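Local coordinates for penicillin-binding protein 2B (Streptococcus pneumoniae, PDB 2WAD), which binds penicillin and is thought to form the peptide cross-links between adjacent glycan strands of peripheral cell-wall peptidoglycan, at residues V320-K325 with S357-L361; G385-K389 with S613-G617; W424-Y429 with P597-G601; Q590-G594 with A603-G607; T632-A636 with N660-A666. All blocks are in the same frame, centred on the assembly; numbering follows the deposited sequence.

How the contacts relate
Followed from the N terminus, the transpeptidase domain illustrates how a sheet and the loops around it gather distant parts of a chain. Contact 1 closes first, a short loop laying helix 314-334 on strand 355-363. Contact 2 spans more than 220 residues, joining the active-site serine turn to edge strand 613-616. Within that span lie contacts 3 and 4, whose segments alternate along the chain: 597-601, packed on the aromatic loop 424-429, falls between 590-594 and 603-607. After contact 2 has closed, contact 5 seats the C-terminal helix on strand 634-638. Phe604 links contact 4 to contact 5, Val635 pairs with Lys615 of contact 2, and Ile665 meets Leu324 of contact 1.

Contact 1 (V320-K325 with S357-L361); sequences VDALLK and SMSGL. Unlike the reference sequence in segment 357-361: Leu361 (reference Ile).
Asp321 and Ser359 mark the place where helix 320-325 comes down on strand 357-361, their CA atoms 6.0 Å apart. The helix runs in nearly the direction of the strand: the segment axes approach to 8.2 Å and cross at -31°. Ser359 is the hub of the contact. Its OG donates to Asp321 OD2 over 2.7 Å, reaching the carboxylate oxygen nearly along its C-O axis, while Val320 CG1 rests against the same hydroxyl at 3.4 Å. With CG anti to the carbonyl carbon (chi1 -69°), Asp321 carries its carboxylate down beside the strand. A water that accepts from Gly360 N lies 3.0 Å from Asp321 OD2 and can bridge acid and strand backbone. Leu324 supplies the apolar counterpart, its CD2 lying 3.7 Å from Ser359 CB. One turn after Asp321, Lys325 CG meets the CD2 methyl of Leu361 at 3.6 Å; the two side chains cross at about a right angle, and the extended lysine continues toward the surface. In the wider fold Leu324 also touches Val343 and Ala345 of strand 342-348 and Ile665 of helix 661-676, while Leu323 packs on Ile669 and Leu672 of that helix. Helix 314-334 therefore lies against two neighbouring strands of the antiparallel sheet, with the C-terminal helix beside it.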
loop_
_atom_site.group_PDB
_atom_site.type_symbol
_atom_site.label_atom_id
_atom_site.label_comp_id
_atom_site.label_asym_id
_atom_site.label_seq_id
_atom_site.Cartn_x
_atom_site.Cartn_y
_atom_site.Cartn_z
ATOM N N VAL A 320 9.191 -13.082 -11.117
ATOM C CA VAL A 320 8.734 -13.609 -9.819
ATOM C C VAL A 320 7.270 -14.113 -9.820
ATOM O O VAL A 320 6.985 -15.205 -9.338
ATOM C CB VAL A 320 9.017 -12.616 -8.672
ATOM C CG1 VAL A 320 8.553 -13.179 -7.334
ATOM C CG2 VAL A 320 10.495 -12.321 -8.642
ATOM N N ASP A 321 6.338 -13.327 -10.356
ATOM C CA ASP A 321 4.947 -13.765 -10.528
ATOM C C ASP A 321 4.858 -15.135 -11.231
ATOM O O ASP A 321 4.110 -16.015 -10.815
ATOM C CB ASP A 321 4.174 -12.711 -11.348
ATOM C CG ASP A 321 3.941 -11.392 -10.594
ATOM O OD1 ASP A 321 3.478 -10.434 -11.231
ATOM O OD2 ASP A 321 4.169 -11.264 -9.367
ATOM N N ALA A 322 5.633 -15.334 -12.296
ATOM C CA ALA A 322 5.619 -16.591 -13.060
ATOM C C ALA A 322 6.132 -17.748 -12.228
ATOM O O ALA A 322 5.531 -18.830 -12.222
ATOM C CB ALA A 322 6.426 -16.465 -14.385
ATOM N N LEU A 323 7.233 -17.520 -11.516
ATOM C CA LEU A 323 7.799 -18.537 -10.630
ATOM C C LEU A 323 6.752 -18.991 -9.608
ATOM O O LEU A 323 6.473 -20.199 -9.463
ATOM C CB LEU A 323 9.046 -17.972 -9.932
ATOM C CG LEU A 323 9.899 -18.921 -9.087
ATOM C CD1 LEU A 323 10.605 -19.905 -10.043
ATOM C CD2 LEU A 323 10.908 -18.124 -8.285
ATOM N N LEU A 324 6.150 -18.024 -8.907
ATOM C CA LEU A 324 5.192 -18.382 -7.853
ATOM C C LEU A 324 4.031 -19.156 -8.467
ATOM O O LEU A 324 3.522 -20.115 -7.903
ATOM C CB LEU A 324 4.663 -17.158 -7.095
ATOM C CG LEU A 324 5.327 -16.705 -5.798
ATOM C CD1 LEU A 324 6.846 -16.777 -5.816
ATOM C CD2 LEU A 324 4.815 -15.290 -5.446
ATOM N N LYS A 325 3.605 -18.720 -9.640
ATOM C CA LYS A 325 2.510 -19.397 -10.294
ATOM C C LYS A 325 2.931 -20.807 -10.750
ATOM O O LYS A 325 2.189 -21.779 -10.597
ATOM C CB LYS A 325 1.982 -18.528 -11.443
ATOM C CG LYS A 325 0.483 -18.717 -11.645
ATOM C CD LYS A 325 -0.061 -17.966 -12.844
ATOM C CE LYS A 325 -1.548 -18.284 -12.971
ATOM N NZ LYS A 325 -2.198 -17.558 -14.106
ATOM N N SER A 357 10.699 -6.662 -5.344
ATOM C CA SER A 357 9.383 -7.097 -5.798
ATOM C C SER A 357 8.549 -7.528 -4.608
ATOM O O SER A 357 9.091 -7.936 -3.584
ATOM C CB SER A 357 9.469 -8.273 -6.780
ATOM O OG SER A 357 9.901 -9.407 -6.068
ATOM N N MET A 358 7.236 -7.429 -4.786
ATOM C CA MET A 358 6.222 -7.835 -3.840
ATOM C C MET A 358 5.200 -8.616 -4.661
ATOM O O MET A 358 4.403 -8.005 -5.360
ATOM C CB MET A 358 5.432 -6.615 -3.323
ATOM C CG MET A 358 6.176 -5.328 -3.194
ATOM S SD MET A 358 5.205 -3.831 -2.904
ATOM C CE MET A 358 3.778 -4.377 -1.926
ATOM N N SER A 359 5.161 -9.938 -4.526
ATOM C CA SER A 359 4.363 -10.780 -5.410
ATOM C C SER A 359 3.459 -11.640 -4.557
ATOM O O SER A 359 3.890 -12.146 -3.517
ATOM C CB SER A 359 5.277 -11.743 -6.189
ATOM O OG SER A 359 5.854 -11.118 -7.324
ATOM N N GLY A 360 2.241 -11.875 -5.029
ATOM C CA GLY A 360 1.356 -12.769 -4.299
ATOM C C GLY A 360 0.377 -13.447 -5.236
ATOM O O GLY A 360 -0.045 -12.873 -6.242
ATOM N N LEU A 361 0.035 -14.688 -4.917
ATOM C CA LEU A 361 -0.916 -15.428 -5.730
ATOM C C LEU A 361 -1.933 -15.958 -4.752
ATOM O O LEU A 361 -1.574 -16.635 -3.804
ATOM C CB LEU A 361 -0.232 -16.596 -6.438
ATOM C CG LEU A 361 -1.053 -17.276 -7.537
ATOM C CD1 LEU A 361 -1.496 -16.294 -8.595
ATOM C CD2 LEU A 361 -0.284 -18.432 -8.154
HETATM O O HOH W 1 1.888 -10.334 -7.659
#

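Contact 2 (G385-K389 with S613-G617); sequences GSVVK and SGKTG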
loop_
_atom_site.group_PDB
_atom_site.type_symbol
_atom_site.label_atom_id
_atom_site.label_comp_id
_atom_site.label_asym_id
_atom_site.label_seq_id
_atom_site.Cartn_x
_atom_site.Cartn_y
_atom_site.Cartn_z
ATOM N N GLY A 385 6.060 -19.805 11.438
ATOM C CA GLY A 385 6.824 -21.017 11.694
ATOM C C GLY A 385 8.280 -20.734 12.034
ATOM O O GLY A 385 8.615 -19.643 12.522
ATOM N N SER A 386 9.149 -21.695 11.721
ATOM C CA SER A 386 10.513 -21.757 12.244
ATOM C C SER A 386 11.478 -20.691 11.734
ATOM O O SER A 386 12.618 -20.602 12.191
ATOM C CB SER A 386 11.102 -23.149 11.968
ATOM O OG SER A 386 10.752 -24.076 12.988
ATOM N N VAL A 387 11.076 -19.938 10.727
ATOM C CA VAL A 387 11.928 -18.854 10.253
ATOM C C VAL A 387 12.313 -17.914 11.400
ATOM O O VAL A 387 13.418 -17.416 11.425
ATOM C CB VAL A 387 11.312 -18.093 9.080
ATOM C CG1 VAL A 387 11.187 -19.036 7.878
ATOM C CG2 VAL A 387 9.929 -17.516 9.463
ATOM N N VAL A 388 11.437 -17.731 12.376
ATOM C CA VAL A 388 11.612 -16.707 13.388
ATOM C C VAL A 388 12.582 -17.078 14.504
ATOM O O VAL A 388 12.779 -16.277 15.406
ATOM C CB VAL A 388 10.280 -16.308 14.076
ATOM C CG1 VAL A 388 9.210 -15.857 13.054
ATOM C CG2 VAL A 388 9.808 -17.407 15.009
ATOM N N LYS A 389 13.210 -18.252 14.447
ATOM C CA LYS A 389 13.988 -18.723 15.575
ATOM C C LYS A 389 15.186 -17.849 15.956
ATOM O O LYS A 389 15.585 -17.786 17.121
ATOM C CB LYS A 389 14.338 -20.203 15.399
ATOM C CG LYS A 389 13.122 -21.085 15.606
ATOM C CD LYS A 389 13.399 -22.560 15.329
ATOM C CE LYS A 389 12.133 -23.361 15.609
ATOM N NZ LYS A 389 12.180 -24.827 15.318
ATOM N N SER A 613 22.531 -17.627 2.358
ATOM C CA SER A 613 22.294 -17.947 3.766
ATOM C C SER A 613 20.793 -17.813 4.041
ATOM O O SER A 613 20.107 -17.001 3.416
ATOM C CB SER A 613 23.084 -16.982 4.647
ATOM O OG SER A 613 24.477 -17.066 4.384
ATOM N N GLY A 614 20.244 -18.616 4.939
ATOM C CA GLY A 614 18.811 -18.531 5.144
ATOM C C GLY A 614 18.312 -19.371 6.299
ATOM O O GLY A 614 19.106 -19.867 7.109
ATOM N N LYS A 615 16.993 -19.561 6.349
ATOM C CA LYS A 615 16.372 -20.338 7.435
ATOM C C LYS A 615 15.029 -20.856 6.913
ATOM O O LYS A 615 14.300 -20.134 6.247
ATOM C CB LYS A 615 16.185 -19.437 8.674
ATOM C CG LYS A 615 15.538 -20.084 9.892
ATOM C CD LYS A 615 16.473 -21.115 10.504
ATOM C CE LYS A 615 15.799 -21.938 11.596
ATOM N NZ LYS A 615 14.769 -22.909 11.055
ATOM N N THR A 616 14.736 -22.126 7.158
ATOM C CA THR A 616 13.490 -22.759 6.740
ATOM C C THR A 616 12.393 -22.718 7.814
ATOM O O THR A 616 12.660 -22.527 9.014
ATOM C CB THR A 616 13.698 -24.257 6.508
ATOM O OG1 THR A 616 14.172 -24.845 7.733
ATOM C CG2 THR A 616 14.659 -24.514 5.346
ATOM N N GLY A 617 11.159 -22.956 7.366
ATOM C CA GLY A 617 9.945 -22.740 8.160
ATOM C C GLY A 617 9.177 -24.019 8.445
ATOM O O GLY A 617 9.037 -24.881 7.569
#
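Ser386 and Lys615 meet in an active-site contact, in which the short 3-10 turn carrying the predicted acyl-ester serine lies against edge strand 613-616 of the antiparallel sheet. The sequences fit the SxxK and KTG motifs of penicillin-binding proteins, and Ser443 and Asn445 fit the SxN motif. The backbones come close: the CA atoms of Ser386 and Gly617 are 4.2 Å apart, and Ser386 CB lies 3.4 Å from Thr616 O. One residue on, Val387 CG1 packs on Lys615 O at 3.7 Å, and Val387 also touches Val635 of the next strand. Two bends in the Lys615 chain, at chi2 (69°) and chi4 (71°), fold the amine back to donate to Thr616 O at 3.0 Å. The same NZ makes a weak bond to Ser386 O and another to Ser443 OG. Lys389 NZ, held also by Asn445 OD1 and Ser443 O, donates to Ser386 OG at 2.8 Å. Since Ser443 OG bonds Ser386 OG too, the presumed nucleophile and both lysines share one network, consistent with proton transfer during acylation.

Contact 3 (W424-Y429 with P597-G601); sequences WYKLAY and PLTTG. Unlike the reference sequence in segment 424-429: Lys426 (reference Thr), Leu427 (reference Gln). Unlike the reference sequence in segment 597-601: Pro597 (reference Gly).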
loop_
_atom_site.group_PDB
_atom_site.type_symbol
_atom_site.label_atom_id
_atom_site.label_comp_id
_atom_site.label_asym_id
_atom_site.label_seq_id
_atom_site.Cartn_x
_atom_site.Cartn_y
_atom_site.Cartn_z
ATOM N N TRP A 424 11.334 -31.498 14.622
ATOM C CA TRP A 424 10.941 -32.308 13.468
ATOM C C TRP A 424 11.569 -33.706 13.506
ATOM O O TRP A 424 10.989 -34.656 13.006
ATOM C CB TRP A 424 11.287 -31.588 12.158
ATOM C CG TRP A 424 12.761 -31.401 11.883
ATOM C CD1 TRP A 424 13.535 -30.312 12.213
ATOM C CD2 TRP A 424 13.623 -32.298 11.170
ATOM N NE1 TRP A 424 14.817 -30.477 11.737
ATOM C CE2 TRP A 424 14.901 -31.696 11.108
ATOM C CE3 TRP A 424 13.443 -33.556 10.581
ATOM C CZ2 TRP A 424 15.984 -32.309 10.478
ATOM C CZ3 TRP A 424 14.536 -34.161 9.950
ATOM C CH2 TRP A 424 15.783 -33.532 9.904
ATOM N N TYR A 425 12.729 -33.832 14.140
ATOM C CA TYR A 425 13.440 -35.106 14.231
ATOM C C TYR A 425 13.106 -35.995 15.447
ATOM O O TYR A 425 13.685 -37.063 15.605
ATOM C CB TYR A 425 14.946 -34.833 14.180
ATOM C CG TYR A 425 15.443 -33.632 14.968
ATOM C CD1 TYR A 425 15.712 -32.422 14.329
ATOM C CD2 TYR A 425 15.683 -33.719 16.335
ATOM C CE1 TYR A 425 16.187 -31.321 15.023
ATOM C CE2 TYR A 425 16.164 -32.625 17.051
ATOM C CZ TYR A 425 16.427 -31.433 16.390
ATOM O OH TYR A 425 16.922 -30.349 17.095
ATOM N N LYS A 426 12.190 -35.540 16.302
ATOM C CA LYS A 426 11.671 -36.324 17.433
ATOM C C LYS A 426 12.760 -36.982 18.278
ATOM O O LYS A 426 13.624 -36.313 18.836
ATOM C CB LYS A 426 10.666 -37.397 16.972
ATOM C CG LYS A 426 9.642 -36.942 15.945
ATOM C CD LYS A 426 8.717 -35.929 16.590
ATOM C CE LYS A 426 7.605 -35.462 15.664
ATOM N NZ LYS A 426 6.858 -34.344 16.310
ATOM N N LEU A 427 12.704 -38.312 18.341
ATOM C CA LEU A 427 13.522 -39.124 19.231
ATOM C C LEU A 427 14.716 -39.734 18.494
ATOM O O LEU A 427 15.599 -40.365 19.098
ATOM C CB LEU A 427 12.629 -40.205 19.863
ATOM C CG LEU A 427 11.477 -39.608 20.686
ATOM C CD1 LEU A 427 10.322 -40.567 21.033
ATOM C CD2 LEU A 427 12.083 -38.977 21.952
ATOM N N ALA A 428 14.770 -39.491 17.187
ATOM C CA ALA A 428 15.720 -40.158 16.302
ATOM C C ALA A 428 17.192 -40.105 16.720
ATOM O O ALA A 428 17.924 -41.075 16.518
ATOM C CB ALA A 428 15.537 -39.682 14.840
ATOM N N TYR A 429 17.647 -38.995 17.290
ATOM C CA TYR A 429 19.026 -38.935 17.775
ATOM C C TYR A 429 19.124 -38.815 19.289
ATOM O O TYR A 429 20.126 -38.312 19.792
ATOM C CB TYR A 429 19.782 -37.784 17.111
ATOM C CG TYR A 429 19.821 -37.982 15.626
ATOM C CD1 TYR A 429 20.942 -38.526 15.016
ATOM C CD2 TYR A 429 18.704 -37.712 14.839
ATOM C CE1 TYR A 429 20.967 -38.757 13.648
ATOM C CE2 TYR A 429 18.723 -37.944 13.474
ATOM C CZ TYR A 429 19.855 -38.464 12.890
ATOM O OH TYR A 429 19.893 -38.721 11.540
ATOM N N PRO A 597 23.090 -34.937 9.106
ATOM C CA PRO A 597 21.759 -35.442 8.771
ATOM C C PRO A 597 20.624 -34.503 9.232
ATOM O O PRO A 597 19.485 -34.643 8.760
ATOM C CB PRO A 597 21.679 -36.802 9.470
ATOM C CG PRO A 597 23.016 -37.023 10.136
ATOM C CD PRO A 597 23.889 -35.835 9.964
ATOM N N LEU A 598 20.934 -33.531 10.094
ATOM C CA LEU A 598 19.913 -32.615 10.614
ATOM C C LEU A 598 19.946 -31.241 9.954
ATOM O O LEU A 598 19.138 -30.375 10.288
ATOM C CB LEU A 598 20.000 -32.454 12.146
ATOM C CG LEU A 598 19.827 -33.748 12.935
ATOM C CD1 LEU A 598 20.054 -33.533 14.428
ATOM C CD2 LEU A 598 18.468 -34.375 12.664
ATOM N N THR A 599 20.900 -31.027 9.056
ATOM C CA THR A 599 20.941 -29.793 8.304
ATOM C C THR A 599 19.643 -29.645 7.513
ATOM O O THR A 599 19.247 -30.554 6.770
ATOM C CB THR A 599 22.127 -29.774 7.343
ATOM O OG1 THR A 599 23.339 -29.716 8.108
ATOM C CG2 THR A 599 22.038 -28.531 6.434
ATOM N N THR A 600 18.982 -28.501 7.673
ATOM C CA THR A 600 17.631 -28.349 7.150
ATOM C C THR A 600 17.551 -27.648 5.795
ATOM O O THR A 600 16.518 -27.717 5.125
ATOM C CB THR A 600 16.731 -27.554 8.125
ATOM O OG1 THR A 600 17.363 -26.300 8.434
ATOM C CG2 THR A 600 16.470 -28.360 9.423
ATOM N N GLY A 601 18.608 -26.963 5.378
ATOM C CA GLY A 601 18.455 -26.088 4.223
ATOM C C GLY A 601 19.388 -26.206 3.027
ATOM O O GLY A 601 19.569 -25.225 2.283
#
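Leu598 is held among three aromatic side chains of loop 424-429, and apolar packing dominates the contact. With CG beside the backbone N (chi1 -60°), the leucine sends its CD2 methyl among the rings, 3.7 Å from Tyr429 CE2 and against Tyr425 CD1 and Trp424 CZ2 as well, while CD1 stands over one face of the Tyr425 ring. Pro597 extends this patch, with its CB 3.3 Å from Tyr429 OH, and Thr600 CG2 comes within 3.5 Å of Trp424 NE1. Among the aromatics themselves, Tyr425 turns an edge toward the indole: its CD1 sits 3.3 Å above the Trp424 plane, offset toward the rim. The polar element across the contact is modest, Leu598 O lying in the indole plane at the edge, 3.7 Å from Trp424 CZ2. Firmer polar bonds hold two rings and the threonine: Trp424 NE1 donates to Tyr442 O, Tyr425 OH bonds Asp410 and Thr600 OG1 bonds Glu441 O. A type II' turn from Tyr425 to Ala428 brings Tyr429 round to the same leucine methyl. With the Trp424 side chain about 7 Å from that of Ser386, these loops probably form part of the wall beside an active site found to be highly flexible when drug-sensitive and drug-resistant structures are compared.

Contact 4 (Q590-G594 with A603-G607); sequences QVSHG and AFSDG. Unlike the reference sequence in segment 590-594: Ser592 (reference Ala). Unlike the reference sequence in segment 603-607: Asp606 (reference Asn).
Ser592, Ser605 and Phe604 carry this contact between the last turn of helix 578-593 and the loop that leads back toward strand 613-616. Ser592 presents its CB to Phe604, the two CB atoms lying 3.7 Å apart. Its hydroxyl is held between the backbone N and the carbonyl carbon (chi1 57°), where Ile612 O, its strongest partner, and Tyr589 O both lie in bonding reach of the one proton, and the carbon flank is left for the ring. Ser605 meets the backbone of the helix. Its OG is directed at Ser592 O, but the modelled separation of 2.4 Å is too short for an ordinary hydrogen bond, and the exact geometry is doubtful. The same hydroxyl stands over the centre of the His593 imidazole, 4.0 Å above its plane. That ring is stacked with Tyr589, and ND1 bonds Tyr589 O, so its orientation is fixed from within the helix. Phe604 receives Val591 CG1 at its edge, near the ring plane, with 4.0 Å to CE2; the two side chains cross at a slant. Beyond the contact, Phe604 reaches between secondary-structure elements: it touches Pro663 and Ala666 of helix 661-676 as well as Ala634 and Ala636 of strand 634-638. Val591 leans on Lys615 of strand 613-616. The end of helix 578-593, the C-terminal helix and the edge of the sheet thus converge on one phenylalanine.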
loop_
_atom_site.group_PDB
_atom_site.type_symbol
_atom_site.label_atom_id
_atom_site.label_comp_id
_atom_site.label_asym_id
_atom_site.label_seq_id
_atom_site.Cartn_x
_atom_site.Cartn_y
_atom_site.Cartn_z
ATOM N N GLN A 590 25.146 -22.147 7.871
ATOM C CA GLN A 590 25.152 -23.596 8.037
ATOM C C GLN A 590 23.811 -24.272 7.709
ATOM O O GLN A 590 23.774 -25.458 7.394
ATOM C CB GLN A 590 25.651 -23.956 9.452
ATOM C CG GLN A 590 27.155 -23.619 9.698
ATOM C CD GLN A 590 27.746 -24.176 11.003
ATOM O OE1 GLN A 590 27.211 -25.099 11.632
ATOM N NE2 GLN A 590 28.859 -23.588 11.427
ATOM N N VAL A 591 22.709 -23.538 7.801
ATOM C CA VAL A 591 21.408 -24.045 7.385
ATOM C C VAL A 591 21.515 -24.462 5.916
ATOM O O VAL A 591 20.866 -25.422 5.487
ATOM C CB VAL A 591 20.327 -22.930 7.481
ATOM C CG1 VAL A 591 19.102 -23.263 6.636
ATOM C CG2 VAL A 591 19.928 -22.682 8.935
ATOM N N SER A 592 22.314 -23.725 5.146
ATOM C CA SER A 592 22.387 -23.952 3.705
ATOM C C SER A 592 23.678 -24.638 3.247
ATOM O O SER A 592 23.765 -25.023 2.091
ATOM C CB SER A 592 22.209 -22.661 2.914
ATOM O OG SER A 592 23.181 -21.707 3.303
ATOM N N HIS A 593 24.664 -24.784 4.133
ATOM C CA HIS A 593 25.975 -25.323 3.764
ATOM C C HIS A 593 26.383 -26.512 4.624
ATOM O O HIS A 593 27.432 -27.111 4.383
ATOM C CB HIS A 593 27.080 -24.256 3.790
ATOM C CG HIS A 593 26.909 -23.179 2.752
ATOM N ND1 HIS A 593 26.014 -22.135 2.890
ATOM C CD2 HIS A 593 27.535 -22.979 1.570
ATOM C CE1 HIS A 593 26.087 -21.351 1.830
ATOM N NE2 HIS A 593 26.993 -21.847 1.008
ATOM N N GLY A 594 25.568 -26.848 5.623
ATOM C CA GLY A 594 25.922 -27.896 6.583
ATOM C C GLY A 594 25.955 -29.316 6.031
ATOM O O GLY A 594 25.411 -29.601 4.970
ATOM N N ALA A 603 18.767 -27.365 0.271
ATOM C CA ALA A 603 18.064 -26.967 -0.957
ATOM C C ALA A 603 18.333 -25.527 -1.418
ATOM O O ALA A 603 18.256 -25.252 -2.629
ATOM C CB ALA A 603 16.552 -27.254 -0.884
ATOM N N PHE A 604 18.651 -24.639 -0.471
ATOM C CA PHE A 604 19.055 -23.248 -0.760
ATOM C C PHE A 604 20.270 -23.172 -1.700
ATOM O O PHE A 604 20.340 -22.272 -2.528
ATOM C CB PHE A 604 19.454 -22.460 0.508
ATOM C CG PHE A 604 18.302 -21.936 1.327
ATOM C CD1 PHE A 604 17.348 -21.111 0.759
ATOM C CD2 PHE A 604 18.206 -22.242 2.684
ATOM C CE1 PHE A 604 16.285 -20.604 1.500
ATOM C CE2 PHE A 604 17.147 -21.728 3.457
ATOM C CZ PHE A 604 16.178 -20.911 2.860
ATOM N N SER A 605 21.247 -24.056 -1.512
ATOM C CA SER A 605 22.520 -23.984 -2.244
ATOM C C SER A 605 22.506 -24.787 -3.540
ATOM O O SER A 605 23.395 -24.613 -4.367
ATOM C CB SER A 605 23.674 -24.525 -1.401
ATOM O OG SER A 605 23.652 -23.997 -0.094
ATOM N N ASP A 606 21.504 -25.646 -3.711
ATOM C CA ASP A 606 21.447 -26.580 -4.843
ATOM C C ASP A 606 21.133 -25.870 -6.161
ATOM O O ASP A 606 19.968 -25.617 -6.482
ATOM C CB ASP A 606 20.418 -27.681 -4.562
ATOM C CG ASP A 606 20.355 -28.739 -5.662
ATOM O OD1 ASP A 606 21.117 -28.654 -6.655
ATOM O OD2 ASP A 606 19.529 -29.671 -5.523
ATOM N N GLY A 607 22.176 -25.554 -6.923
ATOM C CA GLY A 607 22.027 -24.736 -8.123
ATOM C C GLY A 607 22.081 -23.235 -7.850
ATOM O O GLY A 607 21.748 -22.430 -8.718
#

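Contact 5 (T632-A636 with N660-A666); sequences TNAVA and NVGPAIA. Unlike the reference sequence in segment 660-666: Asn660 (reference Gly), Ala664 (reference Ser).
Thr632 opens the contact by lying alongside the Asn660 amide, the two side chains passing in opposite directions, with Thr632 CB 3.1 Å from Asn660 OD1. That oxygen already has work to do: as the N-cap of the helix, Asn660 accepts from Gly662 N at 3.0 Å, in the plane of its carbonyl group. A chi1 of -164°, with CG opposite the backbone N, places the Asn660 amide between Thr632 and the first helical turn. Thr632 O makes a CA-H...O contact of 3.4 Å with Gly662 CA, whereas Thr632 OG1 is buried without a hydrogen-bonding partner. Asn633 turns away from the helix and bonds Pro384 O and Phe651 N. Ala634 then faces the helix at its nearest point, its CB 3.6 Å from Gly662 C and 4.1 Å from Pro663 CD. Glycine at 662 and a small methyl at 634 let the CA atoms come within 5.3 Å. Val635 points away from the helix and its side chain touches Lys615 of the adjoining strand. Ala636 ends the walk with its CB 4.3 Å from Ala666 CB; the segment axes cross at -33°, 7.7 Å apart at their closest. Strand 634-638 runs between strands 613-616 and 645-650. Helix 661-676 crosses this sheet with Ile665 and Ala666 on Val649 of strand 645-650, while Ile665 also touches Tyr327, and Val661 touches Glu331, of helix 314-334.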
loop_
_atom_site.group_PDB
_atom_site.type_symbol
_atom_site.label_atom_id
_atom_site.label_comp_id
_atom_site.label_asym_id
_atom_site.label_seq_id
_atom_site.Cartn_x
_atom_site.Cartn_y
_atom_site.Cartn_z
ATOM N N THR A 632 5.349 -24.103 4.849
ATOM C CA THR A 632 6.662 -24.240 4.192
ATOM C C THR A 632 7.386 -22.898 3.917
ATOM O O THR A 632 7.822 -22.601 2.802
ATOM C CB THR A 632 6.590 -25.181 2.956
ATOM O OG1 THR A 632 6.289 -24.465 1.752
ATOM C CG2 THR A 632 5.507 -26.209 3.153
ATOM N N ASN A 633 7.541 -22.074 4.945
ATOM C CA ASN A 633 8.041 -20.713 4.727
ATOM C C ASN A 633 9.568 -20.706 4.666
ATOM O O ASN A 633 10.210 -21.648 5.113
ATOM C CB ASN A 633 7.562 -19.821 5.881
ATOM C CG ASN A 633 6.041 -19.761 5.993
ATOM O OD1 ASN A 633 5.298 -19.963 5.012
ATOM N ND2 ASN A 633 5.569 -19.511 7.209
ATOM N N ALA A 634 10.170 -19.641 4.145
ATOM C CA ALA A 634 11.634 -19.586 4.082
ATOM C C ALA A 634 12.057 -18.120 4.015
ATOM O O ALA A 634 11.364 -17.315 3.420
ATOM C CB ALA A 634 12.152 -20.337 2.833
ATOM N N VAL A 635 13.193 -17.787 4.623
ATOM C CA VAL A 635 13.819 -16.475 4.460
ATOM C C VAL A 635 15.285 -16.703 4.059
ATOM O O VAL A 635 15.875 -17.704 4.438
ATOM C CB VAL A 635 13.730 -15.624 5.770
ATOM C CG1 VAL A 635 12.288 -15.338 6.142
ATOM C CG2 VAL A 635 14.419 -16.315 6.944
ATOM N N ALA A 636 15.871 -15.793 3.287
ATOM C CA ALA A 636 17.238 -15.957 2.797
ATOM C C ALA A 636 17.837 -14.600 2.441
ATOM O O ALA A 636 17.106 -13.662 2.134
ATOM C CB ALA A 636 17.244 -16.863 1.535
ATOM N N ASN A 660 10.264 -29.784 0.437
ATOM C CA ASN A 660 9.856 -28.440 0.884
ATOM C C ASN A 660 10.245 -27.391 -0.149
ATOM O O ASN A 660 11.411 -27.034 -0.280
ATOM C CB ASN A 660 10.479 -28.080 2.245
ATOM C CG ASN A 660 9.795 -26.881 2.918
ATOM O OD1 ASN A 660 9.599 -25.816 2.318
ATOM N ND2 ASN A 660 9.386 -27.076 4.164
ATOM N N VAL A 661 9.267 -26.895 -0.892
ATOM C CA VAL A 661 9.562 -25.956 -1.978
ATOM C C VAL A 661 9.923 -24.549 -1.509
ATOM O O VAL A 661 10.383 -23.739 -2.305
ATOM C CB VAL A 661 8.420 -25.903 -3.012
ATOM C CG1 VAL A 661 8.117 -27.322 -3.560
ATOM C CG2 VAL A 661 7.147 -25.307 -2.407
ATOM N N GLY A 662 9.767 -24.262 -0.220
ATOM C CA GLY A 662 10.024 -22.908 0.279
ATOM C C GLY A 662 11.420 -22.407 -0.043
ATOM O O GLY A 662 11.575 -21.397 -0.704
ATOM N N PRO A 663 12.449 -23.105 0.434
ATOM C CA PRO A 663 13.840 -22.763 0.142
ATOM C C PRO A 663 14.132 -22.718 -1.358
ATOM O O PRO A 663 14.930 -21.892 -1.804
ATOM C CB PRO A 663 14.624 -23.922 0.775
ATOM C CG PRO A 663 13.700 -24.441 1.881
ATOM C CD PRO A 663 12.316 -24.215 1.405
ATOM N N ALA A 664 13.471 -23.569 -2.144
ATOM C CA ALA A 664 13.758 -23.642 -3.585
ATOM C C ALA A 664 13.181 -22.414 -4.283
ATOM O O ALA A 664 13.787 -21.847 -5.199
ATOM C CB ALA A 664 13.190 -24.935 -4.194
ATOM N N ILE A 665 12.008 -21.983 -3.848
ATOM C CA ILE A 665 11.456 -20.728 -4.361
ATOM C C ILE A 665 12.367 -19.550 -4.017
ATOM O O ILE A 665 12.735 -18.782 -4.902
ATOM C CB ILE A 665 10.013 -20.470 -3.873
ATOM C CG1 ILE A 665 9.082 -21.573 -4.393
ATOM C CG2 ILE A 665 9.530 -19.106 -4.359
ATOM C CD1 ILE A 665 7.773 -21.682 -3.613
ATOM N N ALA A 666 12.766 -19.448 -2.748
ATOM C CA ALA A 666 13.695 -18.407 -2.287
ATOM C C ALA A 666 14.985 -18.379 -3.124
ATOM O O ALA A 666 15.462 -17.333 -3.562
ATOM C CB ALA A 666 14.024 -18.614 -0.774
#